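Local atomic coordinates of lactate racemase apoprotein (Thermoanaerobacterium thermosaccharolyticum, PDB entry 2YJG), a protein that interconverts the D- and L-isomers of lactate, using a nickel pincer cofactor derived from nicotinic acid mononucleotide that is missing from this apoprotein. Residues Thr111-Met116 / Asp123-Glu128; Ile68-His73 / Ile81-Leu86; Gln129-Asp134 / Asn156-Glu161; Thr74-Ser79 / Val239-Ser244. All blocks are in the same frame, centred on the assembly; numbering follows the deposited sequence.

Interaction 1 of 4, residues Thr111-Met116 / Asp123-Glu128; sequences TTLQEM and DLVENE. With MG (magnesium ion), chain C.
Val125 sends its forked end into the side of the helix that carries Leu113 and Met116, and each prong finds a different neighbour. With CG1 anti to the backbone N (chi1 168°), that methyl reaches CD1 of Leu113 at 3.8 Å, the two side chains meeting at an oblique angle. The same CG1 also lies 4.0 Å from CE of Met116, whose chain is extended as far as the sulfur and then bends (chi3 60°) to bring the terminal methyl round to the valine. The other prong presses against backbone: CG2 of Val125 is 3.6 Å from the carbonyl O of Met116, beside that residue's CB. Met116 and Val125 cross at about a right angle, one methyl of the valine near the root of the methionine and the other near its tip. This is helix-to-helix packing in a tight pair, helix 113-120 being followed almost at once by helix 122-127, whose C-terminal end, with Glu128 just beyond, forms a magnesium site. The carbonyl oxygens of Val125, Glu126 and Glu128 bind the ion, that of Glu128 at 2.3 Å from the metal, and backbone oxygens of the second subunit also take part, so the ion ties the dimer together. Val125 thus uses its side chain on the neighbouring helix and its carbonyl on the metal. At the start of helix 113-120, the N-H of Thr112 points almost straight (176°) at OE1 of Glu115, 2.9 Å away, on the anti side but tilted out of the carboxylate plane. Arg109 pairs with that carboxylate as well, leaving OE1 with two partners.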
loop_
_atom_site.group_PDB
_atom_site.type_symbol
_atom_site.label_atom_id
_atom_site.label_comp_id
_atom_site.label_asym_id
_atom_site.label_seq_id
_atom_site.Cartn_x
_atom_site.Cartn_y
_atom_site.Cartn_z
ATOM N N THR A 111 1.829 -6.627 -9.952
ATOM C CA THR A 111 1.660 -6.883 -8.544
ATOM C C THR A 111 0.554 -5.965 -8.005
ATOM O O THR A 111 0.536 -4.761 -8.300
ATOM C CB THR A 111 2.943 -6.544 -7.778
ATOM O OG1 THR A 111 4.045 -7.265 -8.342
ATOM C CG2 THR A 111 2.780 -6.884 -6.336
ATOM N N THR A 112 -0.344 -6.529 -7.200
ATOM C CA THR A 112 -1.395 -5.743 -6.599
ATOM C C THR A 112 -0.920 -5.093 -5.294
ATOM O O THR A 112 0.094 -5.463 -4.779
ATOM C CB THR A 112 -2.591 -6.568 -6.282
ATOM O OG1 THR A 112 -3.643 -5.652 -5.986
ATOM C CG2 THR A 112 -2.346 -7.454 -5.090
ATOM N N LEU A 113 -1.688 -4.149 -4.775
ATOM C CA LEU A 113 -1.291 -3.420 -3.567
ATOM C C LEU A 113 -1.242 -4.346 -2.374
ATOM O O LEU A 113 -0.348 -4.203 -1.530
ATOM C CB LEU A 113 -2.232 -2.238 -3.290
ATOM C CG LEU A 113 -1.990 -1.299 -2.089
ATOM C CD1 LEU A 113 -0.640 -0.630 -2.161
ATOM C CD2 LEU A 113 -3.102 -0.232 -2.001
ATOM N N GLN A 114 -2.168 -5.308 -2.315
ATOM C CA GLN A 114 -2.194 -6.258 -1.185
ATOM C C GLN A 114 -0.936 -7.105 -1.206
ATOM O O GLN A 114 -0.321 -7.379 -0.167
ATOM C CB GLN A 114 -3.496 -7.111 -1.146
ATOM C CG GLN A 114 -3.313 -8.651 -1.399
ATOM C CD GLN A 114 -4.395 -9.307 -2.314
ATOM O OE1 GLN A 114 -5.596 -9.232 -2.039
ATOM N NE2 GLN A 114 -3.944 -9.962 -3.402
ATOM N N GLU A 115 -0.544 -7.491 -2.419
ATOM C CA GLU A 115 0.663 -8.254 -2.661
ATOM C C GLU A 115 1.894 -7.423 -2.328
ATOM O O GLU A 115 2.844 -7.908 -1.746
ATOM C CB GLU A 115 0.693 -8.720 -4.129
ATOM C CG GLU A 115 -0.210 -9.923 -4.386
ATOM C CD GLU A 115 -0.478 -10.209 -5.866
ATOM O OE1 GLU A 115 -0.129 -9.385 -6.772
ATOM O OE2 GLU A 115 -1.047 -11.299 -6.115
ATOM N N MET A 116 1.861 -6.146 -2.697
ATOM C CA MET A 116 2.961 -5.260 -2.360
ATOM C C MET A 116 3.064 -5.142 -0.841
ATOM O O MET A 116 4.136 -5.230 -0.273
ATOM C CB MET A 116 2.800 -3.900 -3.039
ATOM C CG MET A 116 3.205 -3.968 -4.496
ATOM S SD MET A 116 2.855 -2.505 -5.474
ATOM C CE MET A 116 3.821 -1.573 -4.472
ATOM N N ASP A 123 4.543 0.322 5.576
ATOM C CA ASP A 123 5.268 1.579 5.705
ATOM C C ASP A 123 6.166 1.774 4.496
ATOM O O ASP A 123 6.193 2.852 3.897
ATOM C CB ASP A 123 6.116 1.599 6.993
ATOM C CG ASP A 123 5.287 1.657 8.277
ATOM O OD1 ASP A 123 4.067 1.885 8.264
ATOM O OD2 ASP A 123 5.914 1.515 9.335
ATOM N N LEU A 124 6.891 0.720 4.088
ATOM C CA LEU A 124 7.787 0.850 2.958
ATOM C C LEU A 124 7.020 1.176 1.643
ATOM O O LEU A 124 7.436 2.056 0.861
ATOM C CB LEU A 124 8.622 -0.445 2.859
ATOM C CG LEU A 124 9.958 -0.545 2.168
ATOM C CD1 LEU A 124 10.871 0.592 2.609
ATOM C CD2 LEU A 124 10.563 -1.969 2.506
ATOM N N VAL A 125 5.862 0.536 1.433
ATOM C CA VAL A 125 5.059 0.785 0.246
ATOM C C VAL A 125 4.575 2.247 0.238
ATOM O O VAL A 125 4.707 2.933 -0.740
ATOM C CB VAL A 125 3.882 -0.227 0.106
ATOM C CG1 VAL A 125 2.894 0.191 -0.948
ATOM C CG2 VAL A 125 4.413 -1.666 -0.183
ATOM N N GLU A 126 4.075 2.713 1.361
ATOM C CA GLU A 126 3.684 4.099 1.499
ATOM C C GLU A 126 4.861 5.066 1.335
ATOM O O GLU A 126 4.808 5.986 0.490
ATOM C CB GLU A 126 3.028 4.302 2.874
ATOM C CG GLU A 126 1.697 3.498 3.048
ATOM C CD GLU A 126 1.137 3.512 4.452
ATOM O OE1 GLU A 126 1.763 4.105 5.376
ATOM O OE2 GLU A 126 0.011 2.955 4.650
ATOM N N ASN A 127 5.870 4.902 2.180
ATOM C CA ASN A 127 6.895 5.890 2.426
ATOM C C ASN A 127 7.869 6.075 1.229
ATOM O O ASN A 127 8.503 7.139 1.066
ATOM C CB ASN A 127 7.769 5.548 3.628
ATOM C CG ASN A 127 7.082 5.626 5.006
ATOM O OD1 ASN A 127 5.927 6.085 5.215
ATOM N ND2 ASN A 127 7.790 5.104 5.954
ATOM N N GLU A 128 8.064 5.018 0.444
ATOM C CA GLU A 128 8.915 5.077 -0.725
ATOM C C GLU A 128 8.097 5.053 -2.008
ATOM O O GLU A 128 6.904 4.736 -1.994
ATOM C CB GLU A 128 9.919 3.928 -0.735
ATOM C CG GLU A 128 10.837 3.946 0.497
ATOM C CD GLU A 128 11.774 5.100 0.660
ATOM O OE1 GLU A 128 12.029 5.864 -0.279
ATOM O OE2 GLU A 128 12.269 5.270 1.808
HETATM MG MG MG C . 4.626 5.085 -1.883
#

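Interaction 2 of 4, residues Ile68-His73 / Ile81-Leu86; sequences IITSDH and ITLPLL
Ile68 and Thr70 meet Leu83 and Leu86 without a ring, amide or guanidinium group between them, so there are no faces to stack and the contact is made by branched aliphatic ends. A flat group from outside the segments does take part: the carboxylate of Glu168, on the adjacent strand, whose two oxygens accept from OG1 of Thr70 and OG1 of Thr82 while its side chain also touches Leu83 and Leu86. CG2 of Ile68 does most of the touching from the strand. It lies 4.0 Å from CD2 of Leu83, the two side chains sliding past each other in opposite directions, and 4.3 Å from CD1 of Leu86, one turn further along the helix. The second branch of Leu83 goes to Thr70: CD1 stands 4.2 Å from OG1, and these two side chains cross at about a right angle. Leu83 reaches the strand with CG beside its own backbone N (chi1 -76°), although its CB does not face the strand directly. Strand 66-71, helix 79-91 and strand 99-104 form a beta-alpha-beta unit, and the local segments run nearly antiparallel (173°), with axes 11.0 Å apart. Pro84, lacking an N-H, kinks the helix here. Just beyond the strand come Asp72 and His73, which by similarity bind the nickel cofactor; OD2 of Asp72 bonds ND1 of His108, a probable proton donor/acceptor. The chemistry is accordingly divided: methyls pack one face of the strand against the helix, while the hydroxyl of Thr70, among those methyls, has its polar need met by Glu168.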
loop_
_atom_site.group_PDB
_atom_site.type_symbol
_atom_site.label_atom_id
_atom_site.label_comp_id
_atom_site.label_asym_id
_atom_site.label_seq_id
_atom_site.Cartn_x
_atom_site.Cartn_y
_atom_site.Cartn_z
ATOM N N ILE A 68 16.014 1.527 -8.083
ATOM C CA ILE A 68 16.352 0.169 -7.642
ATOM C C ILE A 68 15.329 -0.801 -8.226
ATOM O O ILE A 68 14.119 -0.654 -7.940
ATOM C CB ILE A 68 16.212 -0.007 -6.170
ATOM C CG1 ILE A 68 17.059 1.023 -5.391
ATOM C CG2 ILE A 68 16.610 -1.442 -5.724
ATOM C CD1 ILE A 68 16.749 1.044 -3.874
ATOM N N ILE A 69 15.811 -1.814 -8.948
ATOM C CA ILE A 69 14.923 -2.838 -9.486
ATOM C C ILE A 69 14.812 -3.915 -8.419
ATOM O O ILE A 69 15.839 -4.334 -7.838
ATOM C CB ILE A 69 15.416 -3.471 -10.778
ATOM C CG1 ILE A 69 15.569 -2.413 -11.898
ATOM C CG2 ILE A 69 14.386 -4.508 -11.239
ATOM C CD1 ILE A 69 16.264 -2.922 -13.195
ATOM N N THR A 70 13.573 -4.318 -8.113
ATOM C CA THR A 70 13.315 -5.377 -7.177
ATOM C C THR A 70 12.444 -6.425 -7.833
ATOM O O THR A 70 11.780 -6.160 -8.855
ATOM C CB THR A 70 12.641 -4.840 -5.903
ATOM O OG1 THR A 70 12.730 -5.816 -4.838
ATOM C CG2 THR A 70 11.188 -4.527 -6.144
ATOM N N SER A 71 12.435 -7.618 -7.244
ATOM C CA SER A 71 11.616 -8.702 -7.719
ATOM C C SER A 71 10.134 -8.601 -7.326
ATOM O O SER A 71 9.724 -7.889 -6.425
ATOM C CB SER A 71 12.180 -10.047 -7.282
ATOM O OG SER A 71 13.440 -10.302 -7.901
ATOM N N ASP A 72 9.318 -9.377 -8.003
ATOM C CA ASP A 72 7.897 -9.301 -7.787
ATOM C C ASP A 72 7.375 -10.212 -6.697
ATOM O O ASP A 72 8.121 -10.943 -6.124
ATOM C CB ASP A 72 7.088 -9.376 -9.090
ATOM C CG ASP A 72 7.011 -10.779 -9.722
ATOM O OD1 ASP A 72 7.500 -11.746 -9.194
ATOM O OD2 ASP A 72 6.436 -10.873 -10.790
ATOM N N HIS A 73 6.086 -10.053 -6.387
ATOM C CA HIS A 73 5.338 -10.874 -5.414
ATOM C C HIS A 73 5.486 -12.388 -5.618
ATOM O O HIS A 73 5.302 -13.145 -4.660
ATOM C CB HIS A 73 3.818 -10.517 -5.459
ATOM C CG HIS A 73 3.201 -10.742 -6.809
ATOM N ND1 HIS A 73 3.580 -10.027 -7.928
ATOM C CD2 HIS A 73 2.264 -11.622 -7.234
ATOM C CE1 HIS A 73 2.913 -10.460 -8.983
ATOM N NE2 HIS A 73 2.116 -11.440 -8.591
ATOM N N ILE A 81 13.956 -6.894 4.418
ATOM C CA ILE A 81 15.262 -6.792 5.018
ATOM C C ILE A 81 16.201 -6.007 4.100
ATOM O O ILE A 81 16.880 -5.059 4.523
ATOM C CB ILE A 81 15.844 -8.159 5.306
ATOM C CG1 ILE A 81 15.032 -8.870 6.426
ATOM C CG2 ILE A 81 17.321 -7.969 5.671
ATOM C CD1 ILE A 81 15.311 -10.374 6.563
ATOM N N THR A 82 16.192 -6.355 2.826
ATOM C CA THR A 82 17.203 -5.856 1.898
ATOM C C THR A 82 16.963 -4.427 1.425
ATOM O O THR A 82 17.901 -3.650 1.368
ATOM C CB THR A 82 17.305 -6.767 0.663
ATOM O OG1 THR A 82 16.012 -6.902 0.083
ATOM C CG2 THR A 82 17.885 -8.153 1.036
ATOM N N LEU A 83 15.716 -4.067 1.118
ATOM C CA LEU A 83 15.442 -2.701 0.632
ATOM C C LEU A 83 15.810 -1.569 1.611
ATOM O O LEU A 83 16.432 -0.603 1.165
ATOM C CB LEU A 83 14.015 -2.588 0.147
ATOM C CG LEU A 83 13.801 -3.249 -1.214
ATOM C CD1 LEU A 83 12.305 -3.237 -1.569
ATOM C CD2 LEU A 83 14.699 -2.535 -2.360
ATOM N N PRO A 84 15.456 -1.689 2.926
ATOM C CA PRO A 84 15.889 -0.607 3.815
ATOM C C PRO A 84 17.401 -0.440 3.880
ATOM O O PRO A 84 17.911 0.683 4.102
ATOM C CB PRO A 84 15.363 -1.037 5.170
ATOM C CG PRO A 84 14.141 -1.776 4.893
ATOM C CD PRO A 84 14.476 -2.564 3.612
ATOM N N LEU A 85 18.124 -1.540 3.767
ATOM C CA LEU A 85 19.591 -1.468 3.868
ATOM C C LEU A 85 20.166 -0.900 2.598
ATOM O O LEU A 85 21.112 -0.119 2.631
ATOM C CB LEU A 85 20.172 -2.845 4.172
ATOM C CG LEU A 85 19.847 -3.423 5.543
ATOM C CD1 LEU A 85 20.237 -4.890 5.583
ATOM C CD2 LEU A 85 20.521 -2.604 6.600
ATOM N N LEU A 86 19.544 -1.207 1.455
ATOM C CA LEU A 86 19.975 -0.530 0.217
ATOM C C LEU A 86 19.667 0.978 0.204
ATOM O O LEU A 86 20.501 1.811 -0.218
ATOM C CB LEU A 86 19.278 -1.180 -0.984
ATOM C CG LEU A 86 19.831 -2.495 -1.531
ATOM C CD1 LEU A 86 18.760 -3.122 -2.452
ATOM C CD2 LEU A 86 21.130 -2.275 -2.327
#

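Interaction 3 of 4, residues Gln129-Asp134 / Asn156-Glu161; sequences QFVVHD and NKLAVE
His133 and Asn156 are brought together by matching first torsions: in each, CG is anti to the backbone N (chi1 176° for the histidine, -160° for the asparagine), and the two side chains slide past each other in opposite directions until amide meets ring edge. ND2 of Asn156 donates to ND1 of His133 over 2.9 Å, and the bond is nearly straight at 175°. It lies almost exactly in the plane of the ring and in that of the amide, yet the two planes are markedly twisted against each other. Because ND1 accepts, and NE2 is hydrogen-bonded to the carbonyl of Ala191, the ring is probably neutral with its proton on NE2, and its rotation is fixed from both nitrogens. The second hydrogen of the amide is used too: a water 3.1 Å from ND2 accepts from it and donates to the carbonyl O of Val132, 2.8 Å away. Asn156 is meanwhile the N-cap of helix 157-161. Its OD1 accepts from the N-H of Leu158 at 3.1 Å, in the carbonyl plane and on a lone pair, so one amide closes the helix start and links it to the strand end. That strand, 129-132, is the outermost on its side of a mixed six-stranded sheet, and the second subunit meets it there, Phe130 making backbone hydrogen bonds to that subunit. Two residues along from His133 and Asn156 respectively, CG1 of Val131 lies 4.2 Å from CD2 of Leu158, a methyl contact that continues the seam between strand and helix. Asn127 of the second subunit also packs on Val131.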
loop_
_atom_site.group_PDB
_atom_site.type_symbol
_atom_site.label_atom_id
_atom_site.label_comp_id
_atom_site.label_asym_id
_atom_site.label_seq_id
_atom_site.Cartn_x
_atom_site.Cartn_y
_atom_site.Cartn_z
ATOM N N GLN A 129 8.777 5.356 -3.108
ATOM C CA GLN A 129 8.216 5.379 -4.459
ATOM C C GLN A 129 8.348 4.058 -5.200
ATOM O O GLN A 129 9.410 3.765 -5.736
ATOM C CB GLN A 129 8.914 6.466 -5.307
ATOM C CG GLN A 129 8.683 7.905 -4.788
ATOM C CD GLN A 129 9.234 8.947 -5.709
ATOM O OE1 GLN A 129 10.432 9.236 -5.693
ATOM N NE2 GLN A 129 8.374 9.513 -6.555
ATOM N N PHE A 130 7.275 3.292 -5.236
ATOM C CA PHE A 130 7.204 2.030 -5.932
ATOM C C PHE A 130 6.470 2.223 -7.243
ATOM O O PHE A 130 5.463 2.890 -7.278
ATOM C CB PHE A 130 6.425 0.979 -5.105
ATOM C CG PHE A 130 7.244 0.343 -4.041
ATOM C CD1 PHE A 130 7.363 0.937 -2.779
ATOM C CD2 PHE A 130 7.904 -0.857 -4.279
ATOM C CE1 PHE A 130 8.162 0.351 -1.793
ATOM C CE2 PHE A 130 8.686 -1.439 -3.308
ATOM C CZ PHE A 130 8.811 -0.852 -2.057
ATOM N N VAL A 131 6.982 1.603 -8.281
ATOM C CA VAL A 131 6.413 1.631 -9.600
ATOM C C VAL A 131 6.421 0.198 -10.101
ATOM O O VAL A 131 7.398 -0.523 -9.894
ATOM C CB VAL A 131 7.295 2.526 -10.500
ATOM C CG1 VAL A 131 6.796 2.581 -11.942
ATOM C CG2 VAL A 131 7.399 3.950 -9.911
ATOM N N VAL A 132 5.358 -0.207 -10.806
ATOM C CA VAL A 132 5.213 -1.587 -11.260
ATOM C C VAL A 132 5.512 -1.655 -12.768
ATOM O O VAL A 132 4.970 -0.864 -13.560
ATOM C CB VAL A 132 3.799 -2.161 -10.917
ATOM C CG1 VAL A 132 3.654 -3.531 -11.415
ATOM C CG2 VAL A 132 3.516 -2.125 -9.401
ATOM N N HIS A 133 6.422 -2.550 -13.170
ATOM C CA HIS A 133 6.751 -2.703 -14.564
ATOM C C HIS A 133 5.565 -3.307 -15.262
ATOM O O HIS A 133 4.952 -4.264 -14.747
ATOM C CB HIS A 133 7.925 -3.669 -14.739
ATOM C CG HIS A 133 8.270 -3.945 -16.167
ATOM N ND1 HIS A 133 8.669 -2.963 -17.048
ATOM C CD2 HIS A 133 8.271 -5.103 -16.865
ATOM C CE1 HIS A 133 8.885 -3.510 -18.233
ATOM N NE2 HIS A 133 8.653 -4.806 -18.142
ATOM N N ASP A 134 5.277 -2.794 -16.454
ATOM C CA ASP A 134 4.241 -3.424 -17.308
ATOM C C ASP A 134 4.880 -3.670 -18.686
ATOM O O ASP A 134 5.173 -2.749 -19.471
ATOM C CB ASP A 134 3.011 -2.537 -17.385
ATOM C CG ASP A 134 1.934 -3.082 -18.278
ATOM O OD1 ASP A 134 2.021 -4.260 -18.779
ATOM O OD2 ASP A 134 0.984 -2.270 -18.480
ATOM N N ASN A 156 12.004 -0.887 -19.716
ATOM C CA ASN A 156 11.282 0.203 -19.030
ATOM C C ASN A 156 12.068 1.532 -19.047
ATOM O O ASN A 156 13.263 1.604 -18.635
ATOM C CB ASN A 156 11.007 -0.211 -17.590
ATOM C CG ASN A 156 9.888 0.561 -16.934
ATOM O OD1 ASN A 156 9.996 1.776 -16.691
ATOM N ND2 ASN A 156 8.827 -0.147 -16.587
ATOM N N LYS A 157 11.374 2.575 -19.516
ATOM C CA LYS A 157 11.946 3.930 -19.637
ATOM C C LYS A 157 12.515 4.518 -18.347
ATOM O O LYS A 157 13.491 5.234 -18.359
ATOM C CB LYS A 157 10.863 4.909 -20.157
ATOM C CG LYS A 157 11.407 5.823 -21.276
ATOM C CD LYS A 157 10.294 6.534 -22.114
ATOM C CE LYS A 157 9.201 7.176 -21.244
ATOM N NZ LYS A 157 8.137 7.925 -22.058
ATOM N N LEU A 158 11.845 4.258 -17.252
ATOM C CA LEU A 158 12.315 4.714 -15.948
ATOM C C LEU A 158 13.721 4.260 -15.682
ATOM O O LEU A 158 14.542 5.006 -15.182
ATOM C CB LEU A 158 11.389 4.143 -14.888
ATOM C CG LEU A 158 11.496 4.812 -13.526
ATOM C CD1 LEU A 158 10.897 6.246 -13.594
ATOM C CD2 LEU A 158 10.732 3.943 -12.544
ATOM N N ALA A 159 13.997 2.994 -16.006
ATOM C CA ALA A 159 15.340 2.438 -15.857
ATOM C C ALA A 159 16.391 3.152 -16.720
ATOM O O ALA A 159 17.513 3.405 -16.273
ATOM C CB ALA A 159 15.296 0.951 -16.181
ATOM N N VAL A 160 16.000 3.440 -17.951
ATOM C CA VAL A 160 16.847 4.099 -18.942
ATOM C C VAL A 160 17.175 5.524 -18.465
ATOM O O VAL A 160 18.332 5.922 -18.418
ATOM C CB VAL A 160 16.138 4.197 -20.316
ATOM C CG1 VAL A 160 17.101 4.847 -21.317
ATOM C CG2 VAL A 160 15.625 2.785 -20.822
ATOM N N GLU A 161 16.150 6.244 -18.023
ATOM C CA GLU A 161 16.284 7.654 -17.545
ATOM C C GLU A 161 17.074 7.858 -16.242
ATOM O O GLU A 161 17.577 8.947 -15.994
ATOM C CB GLU A 161 14.889 8.237 -17.294
ATOM C CG GLU A 161 14.039 8.375 -18.498
ATOM C CD GLU A 161 12.561 8.651 -18.116
ATOM O OE1 GLU A 161 12.238 8.688 -16.877
ATOM O OE2 GLU A 161 11.749 8.837 -19.065
HETATM O O HOH W 1 6.254 0.921 -15.323
#

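Interaction 4 of 4, residues Thr74-Ser79 / Val239-Ser244; sequences TRPVPS and VVIDSS. With SO4 (sulfate ion), chain E.
Pro76 and Pro78 belong to the loop that leaves strand 66-71 and leads into helix 79-91, the segment that by similarity binds the nickel cofactor through Thr74 and Arg75; they rest on Val239 and Ile241 at the end of strand 233-241. Pro78 is the centre of an inverse gamma turn and also the N-cap residue of the helix. The ring carbons CG of Pro76 and CD of Pro78 meet the methyls. CD1 of Ile241 lies 3.6 Å from CG of Pro76 and close to that residue's carbonyl O as well, the two side chains crossing at about a right angle. That reach follows from chi1 62°, which sets CG1 of Ile241 between its backbone N and carbonyl carbon and leaves CG2 beside the N, 4.2 Å from CD of Pro78. The same CD is met at 3.8 Å by CG2 of Val239, Pro78 and this valine passing each other in opposite directions. Just before Pro76, Arg75 bends twice along its chain to present NE to a sulfate ion: the N-H points nearly straight (170°) at O2, 3.3 Å away, which lies at the edge of the guanidinium and close to its plane. CD of Pro76 sits over one face, 3.9 Å above the plane and toward its rim. Gly181 N also binds the sulfate, which probably came from the crystallisation liquor. Lys119 takes hold of the carbonyls of Arg75 and Val77. The contact between loop and strand is thus purely apolar, while the sulfate indicates that Arg75 can hold an anion here, consistent with its cofactor-binding role by similarity.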
loop_
_atom_site.group_PDB
_atom_site.type_symbol
_atom_site.label_atom_id
_atom_site.label_comp_id
_atom_site.label_asym_id
_atom_site.label_seq_id
_atom_site.Cartn_x
_atom_site.Cartn_y
_atom_site.Cartn_z
ATOM N N THR A 74 5.787 -12.837 -6.832
ATOM C CA THR A 74 6.029 -14.262 -7.074
ATOM C C THR A 74 7.449 -14.793 -6.690
ATOM O O THR A 74 7.681 -16.002 -6.721
ATOM C CB THR A 74 5.757 -14.662 -8.541
ATOM O OG1 THR A 74 6.854 -14.293 -9.386
ATOM C CG2 THR A 74 4.441 -14.027 -9.081
ATOM N N ARG A 75 8.397 -13.905 -6.363
ATOM C CA ARG A 75 9.763 -14.342 -6.079
ATOM C C ARG A 75 9.967 -14.229 -4.581
ATOM O O ARG A 75 9.355 -13.369 -3.936
ATOM C CB ARG A 75 10.798 -13.495 -6.838
ATOM C CG ARG A 75 10.592 -13.421 -8.353
ATOM C CD ARG A 75 10.432 -14.758 -9.061
ATOM N NE ARG A 75 11.689 -15.523 -9.083
ATOM C CZ ARG A 75 11.852 -16.803 -8.689
ATOM N NH1 ARG A 75 10.846 -17.562 -8.224
ATOM N NH2 ARG A 75 13.060 -17.344 -8.775
ATOM N N PRO A 76 10.801 -15.096 -4.005
ATOM C CA PRO A 76 11.027 -15.075 -2.554
ATOM C C PRO A 76 12.056 -14.088 -2.013
ATOM O O PRO A 76 12.547 -14.275 -0.889
ATOM C CB PRO A 76 11.475 -16.511 -2.280
ATOM C CG PRO A 76 12.258 -16.851 -3.456
ATOM C CD PRO A 76 11.515 -16.217 -4.639
ATOM N N VAL A 77 12.376 -13.040 -2.763
ATOM C CA VAL A 77 13.325 -12.039 -2.293
ATOM C C VAL A 77 12.845 -11.403 -0.959
ATOM O O VAL A 77 11.716 -10.906 -0.837
ATOM C CB VAL A 77 13.591 -10.963 -3.358
ATOM C CG1 VAL A 77 14.603 -9.974 -2.848
ATOM C CG2 VAL A 77 14.022 -11.571 -4.681
ATOM N N PRO A 78 13.684 -11.460 0.079
ATOM C CA PRO A 78 13.305 -10.968 1.391
ATOM C C PRO A 78 13.463 -9.461 1.470
ATOM O O PRO A 78 14.305 -8.944 2.199
ATOM C CB PRO A 78 14.273 -11.676 2.335
ATOM C CG PRO A 78 15.487 -11.918 1.523
ATOM C CD PRO A 78 15.025 -12.079 0.084
ATOM N N SER A 79 12.646 -8.743 0.711
ATOM C CA SER A 79 12.874 -7.315 0.550
ATOM C C SER A 79 12.607 -6.448 1.770
ATOM O O SER A 79 13.081 -5.316 1.821
ATOM C CB SER A 79 12.113 -6.789 -0.672
ATOM O OG SER A 79 12.482 -7.478 -1.853
ATOM N N VAL A 239 21.015 -12.003 -2.785
ATOM C CA VAL A 239 21.077 -12.877 -1.651
ATOM C C VAL A 239 20.971 -14.344 -2.079
ATOM O O VAL A 239 20.565 -14.680 -3.195
ATOM C CB VAL A 239 20.021 -12.543 -0.586
ATOM C CG1 VAL A 239 20.310 -11.193 0.119
ATOM C CG2 VAL A 239 18.592 -12.594 -1.128
ATOM N N VAL A 240 21.424 -15.193 -1.181
ATOM C CA VAL A 240 21.221 -16.618 -1.278
ATOM C C VAL A 240 20.408 -16.945 -0.043
ATOM O O VAL A 240 20.743 -16.543 1.063
ATOM C CB VAL A 240 22.495 -17.369 -1.325
ATOM C CG1 VAL A 240 22.189 -18.864 -1.300
ATOM C CG2 VAL A 240 23.317 -16.983 -2.593
ATOM N N ILE A 241 19.335 -17.687 -0.231
ATOM C CA ILE A 241 18.399 -17.928 0.836
ATOM C C ILE A 241 18.191 -19.452 0.990
ATOM O O ILE A 241 18.365 -20.206 0.033
ATOM C CB ILE A 241 17.042 -17.168 0.604
ATOM C CG1 ILE A 241 16.336 -17.637 -0.682
ATOM C CG2 ILE A 241 17.243 -15.649 0.521
ATOM C CD1 ILE A 241 14.803 -17.133 -0.908
ATOM N N ASP A 242 17.826 -19.878 2.197
ATOM C CA ASP A 242 17.549 -21.283 2.467
ATOM C C ASP A 242 16.091 -21.611 2.172
ATOM O O ASP A 242 15.336 -20.749 1.717
ATOM C CB ASP A 242 17.994 -21.654 3.905
ATOM C CG ASP A 242 17.168 -20.994 5.004
ATOM O OD1 ASP A 242 16.104 -20.417 4.740
ATOM O OD2 ASP A 242 17.610 -21.041 6.192
ATOM N N SER A 243 15.694 -22.865 2.399
ATOM C CA SER A 243 14.263 -23.276 2.281
ATOM C C SER A 243 13.252 -22.327 2.914
ATOM O O SER A 243 12.217 -21.984 2.313
ATOM C CB SER A 243 14.066 -24.650 2.925
ATOM O OG SER A 243 15.252 -25.390 2.791
ATOM N N SER A 244 13.588 -21.883 4.123
ATOM C CA SER A 244 12.748 -20.978 4.917
ATOM C C SER A 244 12.678 -19.548 4.407
ATOM O O SER A 244 11.937 -18.732 4.964
ATOM C CB SER A 244 13.289 -20.940 6.351
ATOM O OG SER A 244 13.690 -22.247 6.786
HETATM S S SO4 E . 14.794 -13.868 -11.272
HETATM O O1 SO4 E . 15.177 -12.483 -11.547
HETATM O O2 SO4 E . 14.444 -13.932 -9.832
HETATM O O3 SO4 E . 13.643 -14.382 -12.068
HETATM O O4 SO4 E . 15.963 -14.604 -11.617
#

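How the interactions relate
Interactions 2, 3 and 4 reach one mixed sheet, whose first five strands run 129-132, 99-104, 66-71, 164-170, 233-241, a Rossmann-like order. Along the chain interaction 2 closes before interaction 1 opens, and interaction 1 before interaction 3; the 159-residue loop closed by interaction 4 contains interactions 1 and 3 and interlaces with interaction 2. Interactions 2 and 4 are nearest, their centres 11 Å apart; interactions 3 and 4 are 23 Å apart and do not touch. The probable cofactor-binding residues are shared between interactions 2 and 4, while interactions 1 and 3 join at the dimer face, where Phe130 packs against Met116 and Val125.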